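Cyanate lyase C-terminal domain-containing protein (Tetranychus urticae, PDB 5UK3) is a cyanase, a lyase that probably converts cyanate and bicarbonate to ammonia and carbon dioxide. Local coordinates at the interface of chains A and B. Numbering follows the deposited sequence. Chains: chain A/B, Uncharacterized protein.

Contact 1: the interface of chains A and B. Residues chain A 126, 128, 151; chain B 124, 126, 151-153.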
# COMPACT_ATOMS: atom_id res chain seq x y z
N SER A 126 4.01 5.83 27.55
CA SER A 126 4.65 6.82 26.71
C SER A 126 5.93 6.29 26.06
O SER A 126 6.67 5.54 26.68
CB SER A 126 4.99 8.06 27.52
OG SER A 126 5.25 9.16 26.65
N ILE A 128 7.92 8.67 24.81
CA ILE A 128 8.64 9.93 24.87
C ILE A 128 9.41 9.98 26.17
O ILE A 128 10.62 10.15 26.16
CB ILE A 128 7.65 11.10 24.74
CG1 ILE A 128 6.78 10.93 23.47
CG2 ILE A 128 8.36 12.43 24.71
CD1 ILE A 128 7.54 10.81 22.16
N LEU A 151 0.37 7.30 31.00
CA LEU A 151 -0.46 8.49 30.86
C LEU A 151 -1.90 8.08 30.75
O LEU A 151 -2.26 7.39 29.81
CB LEU A 151 -0.16 9.26 29.61
CG LEU A 151 1.23 9.92 29.48
CD1 LEU A 151 1.28 10.48 28.07
CD2 LEU A 151 1.46 11.00 30.53
N ILE B 124 6.76 16.68 22.44
CA ILE B 124 5.53 16.56 21.69
C ILE B 124 4.35 17.09 22.47
O ILE B 124 4.44 17.26 23.68
CB ILE B 124 5.22 15.11 21.41
CG1 ILE B 124 5.04 14.36 22.72
CG2 ILE B 124 6.33 14.50 20.57
CD1 ILE B 124 4.23 13.13 22.53
N SER B 126 0.77 15.90 23.63
CA SER B 126 0.06 14.65 23.86
C SER B 126 -1.33 14.66 23.24
O SER B 126 -2.00 15.69 23.25
CB SER B 126 -0.07 14.37 25.36
OG SER B 126 -0.40 13.00 25.57
N LEU B 151 5.00 17.03 26.52
CA LEU B 151 5.87 16.05 27.15
C LEU B 151 7.24 16.17 26.55
O LEU B 151 7.41 15.91 25.37
CB LEU B 151 5.41 14.62 26.88
CG LEU B 151 4.06 14.16 27.46
CD1 LEU B 151 3.83 12.77 26.90
CD2 LEU B 151 4.04 14.17 29.00
N PRO B 152 8.23 16.48 27.36
CA PRO B 152 9.57 16.52 26.80
C PRO B 152 10.19 15.13 26.67
O PRO B 152 9.87 14.25 27.45
CB PRO B 152 10.34 17.35 27.82
CG PRO B 152 9.65 17.08 29.11
CD PRO B 152 8.21 16.81 28.80
N TYR B 153 11.05 14.96 25.68
CA TYR B 153 11.80 13.72 25.52
C TYR B 153 12.75 13.51 26.66
O TYR B 153 13.31 14.46 27.20
CB TYR B 153 12.63 13.73 24.23
CG TYR B 153 11.91 13.18 23.04
CD1 TYR B 153 11.88 11.83 22.80
CD2 TYR B 153 11.26 14.03 22.15
CE1 TYR B 153 11.22 11.32 21.70
CE2 TYR B 153 10.58 13.55 21.06
CZ TYR B 153 10.58 12.19 20.84
OH TYR B 153 9.89 11.70 19.77

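Contact 2: the interface of chains A and B. Residues chain A 57-58, 84-87; chain B 113, 117, 122, 153.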
# COMPACT_ATOMS: atom_id res chain seq x y z
N ASN A 57 17.97 11.34 18.13
CA ASN A 57 17.78 12.08 19.36
C ASN A 57 18.88 13.14 19.45
O ASN A 57 19.83 13.08 18.69
CB ASN A 57 17.85 11.15 20.58
CG ASN A 57 16.48 10.85 21.17
OD1 ASN A 57 15.63 11.72 21.26
ND2 ASN A 57 16.29 9.62 21.65
N CYS A 58 18.74 14.10 20.35
CA CYS A 58 19.71 15.18 20.46
C CYS A 58 20.05 15.46 21.92
O CYS A 58 19.35 14.99 22.80
CB CYS A 58 19.17 16.43 19.79
SG CYS A 58 17.75 17.16 20.63
N ILE A 84 17.48 19.25 16.64
CA ILE A 84 16.42 18.30 16.86
C ILE A 84 16.46 17.59 15.54
O ILE A 84 16.58 18.25 14.50
CB ILE A 84 15.07 18.99 17.04
CG1 ILE A 84 15.05 19.75 18.36
CG2 ILE A 84 13.96 17.96 16.99
CD1 ILE A 84 13.75 20.48 18.62
N PRO A 85 16.39 16.21 15.57
CA PRO A 85 16.47 15.57 14.26
C PRO A 85 15.14 15.04 13.81
O PRO A 85 14.27 14.81 14.65
CB PRO A 85 17.42 14.41 14.53
CG PRO A 85 17.10 13.98 15.92
CD PRO A 85 16.31 15.07 16.59
N LEU A 86 14.96 14.85 12.50
CA LEU A 86 13.72 14.30 11.98
C LEU A 86 13.69 12.92 12.61
O LEU A 86 14.71 12.24 12.64
CB LEU A 86 13.80 14.17 10.46
CG LEU A 86 13.91 15.47 9.67
CD1 LEU A 86 14.12 15.19 8.19
CD2 LEU A 86 12.67 16.33 9.87
N ARG A 87 12.55 12.50 13.15
CA ARG A 87 12.56 11.22 13.83
C ARG A 87 11.70 10.07 13.37
O ARG A 87 10.51 10.22 13.12
CB ARG A 87 12.19 11.46 15.30
CG ARG A 87 13.32 11.89 16.20
CD ARG A 87 12.96 11.60 17.64
NE ARG A 87 13.92 12.16 18.58
CZ ARG A 87 13.73 13.29 19.24
NH1 ARG A 87 12.62 13.98 19.06
NH2 ARG A 87 14.66 13.73 20.07
N ARG B 113 5.73 21.98 14.15
CA ARG B 113 6.84 21.28 14.72
C ARG B 113 7.93 22.26 15.13
O ARG B 113 8.43 22.22 16.25
CB ARG B 113 7.38 20.28 13.70
CG ARG B 113 8.25 19.26 14.32
CD ARG B 113 8.52 18.10 13.38
NE ARG B 113 9.81 17.58 13.76
CZ ARG B 113 10.96 18.16 13.44
NH1 ARG B 113 11.00 19.25 12.68
NH2 ARG B 113 12.11 17.62 13.89
N HIS B 117 9.02 23.34 18.92
CA HIS B 117 10.39 23.07 19.34
C HIS B 117 11.05 24.31 19.93
O HIS B 117 11.71 24.24 20.95
CB HIS B 117 11.30 22.56 18.21
CG HIS B 117 11.06 21.15 17.78
ND1 HIS B 117 10.32 20.27 18.54
CD2 HIS B 117 11.53 20.43 16.73
CE1 HIS B 117 10.30 19.09 17.96
NE2 HIS B 117 11.02 19.16 16.86
N ASP B 122 12.36 20.21 22.97
CA ASP B 122 12.28 18.95 22.27
C ASP B 122 11.28 18.05 22.97
O ASP B 122 11.58 17.39 23.95
CB ASP B 122 13.65 18.30 22.22
CG ASP B 122 13.65 16.99 21.50
OD1 ASP B 122 12.70 16.73 20.70
OD2 ASP B 122 14.58 16.21 21.75
N TYR B 153 11.05 14.96 25.68
CA TYR B 153 11.80 13.72 25.52
C TYR B 153 12.75 13.51 26.66
O TYR B 153 13.31 14.46 27.20
CB TYR B 153 12.63 13.73 24.23
CG TYR B 153 11.91 13.18 23.04
CD1 TYR B 153 11.88 11.83 22.80
CD2 TYR B 153 11.26 14.03 22.15
CE1 TYR B 153 11.22 11.32 21.70
CE2 TYR B 153 10.58 13.55 21.06
CZ TYR B 153 10.58 12.19 20.84
OH TYR B 153 9.89 11.70 19.77

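Contact 1: the interface of chains A and B
A:Leu151 and B:Leu151 hold the same torsions: CG lies anti to the carbonyl carbon (chi1 -65°), and CD1 is extended away from CA as the leading methyl. The two side chains therefore meet tip to tip, with A:Leu151 CD1 3.6 Å from B:Leu151 CD1. Each leucine sits near the end of strand 141-152. The two-fold axis relates the two leucines, which meet across it. The catalytic serines of the cyanase family flank this methyl pair. The hydroxyl OG of A:Ser126 is anti to its backbone N and stands 3.9 Å from B:Leu151 CD1. B:Ser126 does the same for A:Leu151. A:Ser126 OG also accepts a hydrogen bond from the backbone N of A:Ile128 at 3.3 Å. That bond may help to fix the loop that carries the isoleucine.

A:Ile128 hides 74 Å² of surface and uses both branches. Its CG1 is anti to the carbonyl carbon (chi1 -54°), its CG2 anti to the backbone N. A:Ile128 CG1 lies 3.5 Å from B:Ile124 CD1, tip to tip. B:Ile124 has CG1 in the crowded position between backbone N and carbonyl carbon (chi1 61°). The CG2 methyl of A:Ile128 lies over the centre of one face of the B:Tyr153 ring, 3.9 Å above its plane. It also approaches the backbone O of B:Pro152 at 3.6 Å. A:Ile128 CD1 reaches the phenol end, 3.6 Å from B:Tyr153 CZ. The two side chains cross obliquely.

No polar bond spans this patch. This apolar dimer contact probably also holds the serine-bearing strands 123-126 in place beside the active sites. The structure alone does not show substrate here.

Contact 2: the interface of chains A and B
The guanidinium of A:Arg87 has both faces covered. A:Pro85 CD lies over one, offset toward the rim, and the B:Tyr153 ring covers the other with its plane tilted by 36°. NH1 sits over the ring face, 3.4 Å from the B:Tyr153 centroid, in a cation-pi contact. The carboxylate of B:Asp122 fills the in-plane edge, with the two planes only 8° apart.

This is an end-on, two-pronged salt bridge. A:Arg87 NH1 donates to B:Asp122 OD1 at 3.2 Å, and NH2 donates to OD2 at 3.0 Å. Both oxygens use their syn lone pairs, and both bonds are nearly straight. B:Asp122 points its carboxylate across with CG anti to the backbone N (chi1 -180°). NH2 also bonds to the amide OD1 of A:Asn57, which accepts on a lone pair in its carbonyl plane but sits well out of the guanidinium plane. A:Cys58 SG stands 3.5 Å from B:Asp122 OD2.

The CD1 methyl and CG1 of A:Ile84 lie over one face of the B:His117 ring, a CH-pi contact. The backbone O of B:Arg113 lies over the other. B:Arg113 NH2 lies at its edge. The B:Arg113 guanidinium is itself faced by A:Leu86 CD2, opposite B:His117 NE2. The nearby arginines may disfavour a charged histidine.

The site ties loops 57-58 and 84-87 of one chain to helix 96-120, the following loop and B:Tyr153 of the other, and so probably fixes how the subunits are set together.

Contact 1 and contact 2 lie about 12 Å apart, measured between the centres of their C-alpha atoms. B:Tyr153 belongs to both. Its ring lies between the isoleucine of contact 1 and the arginine of contact 2, on opposite faces, and so couples them. In chain B, B:Asp122 of contact 2 comes just before strand 123-126, which supplies B:Ile124 and B:Ser126 to contact 1. Contact 1 is apolar and lies at the two-fold axis, whereas contact 2 is charged and more peripheral. The symmetry gives each a twin, except the leucine pair, which is its own. Together they are parts of one two-fold interface, probably a building unit of the deposited ten-chain assembly.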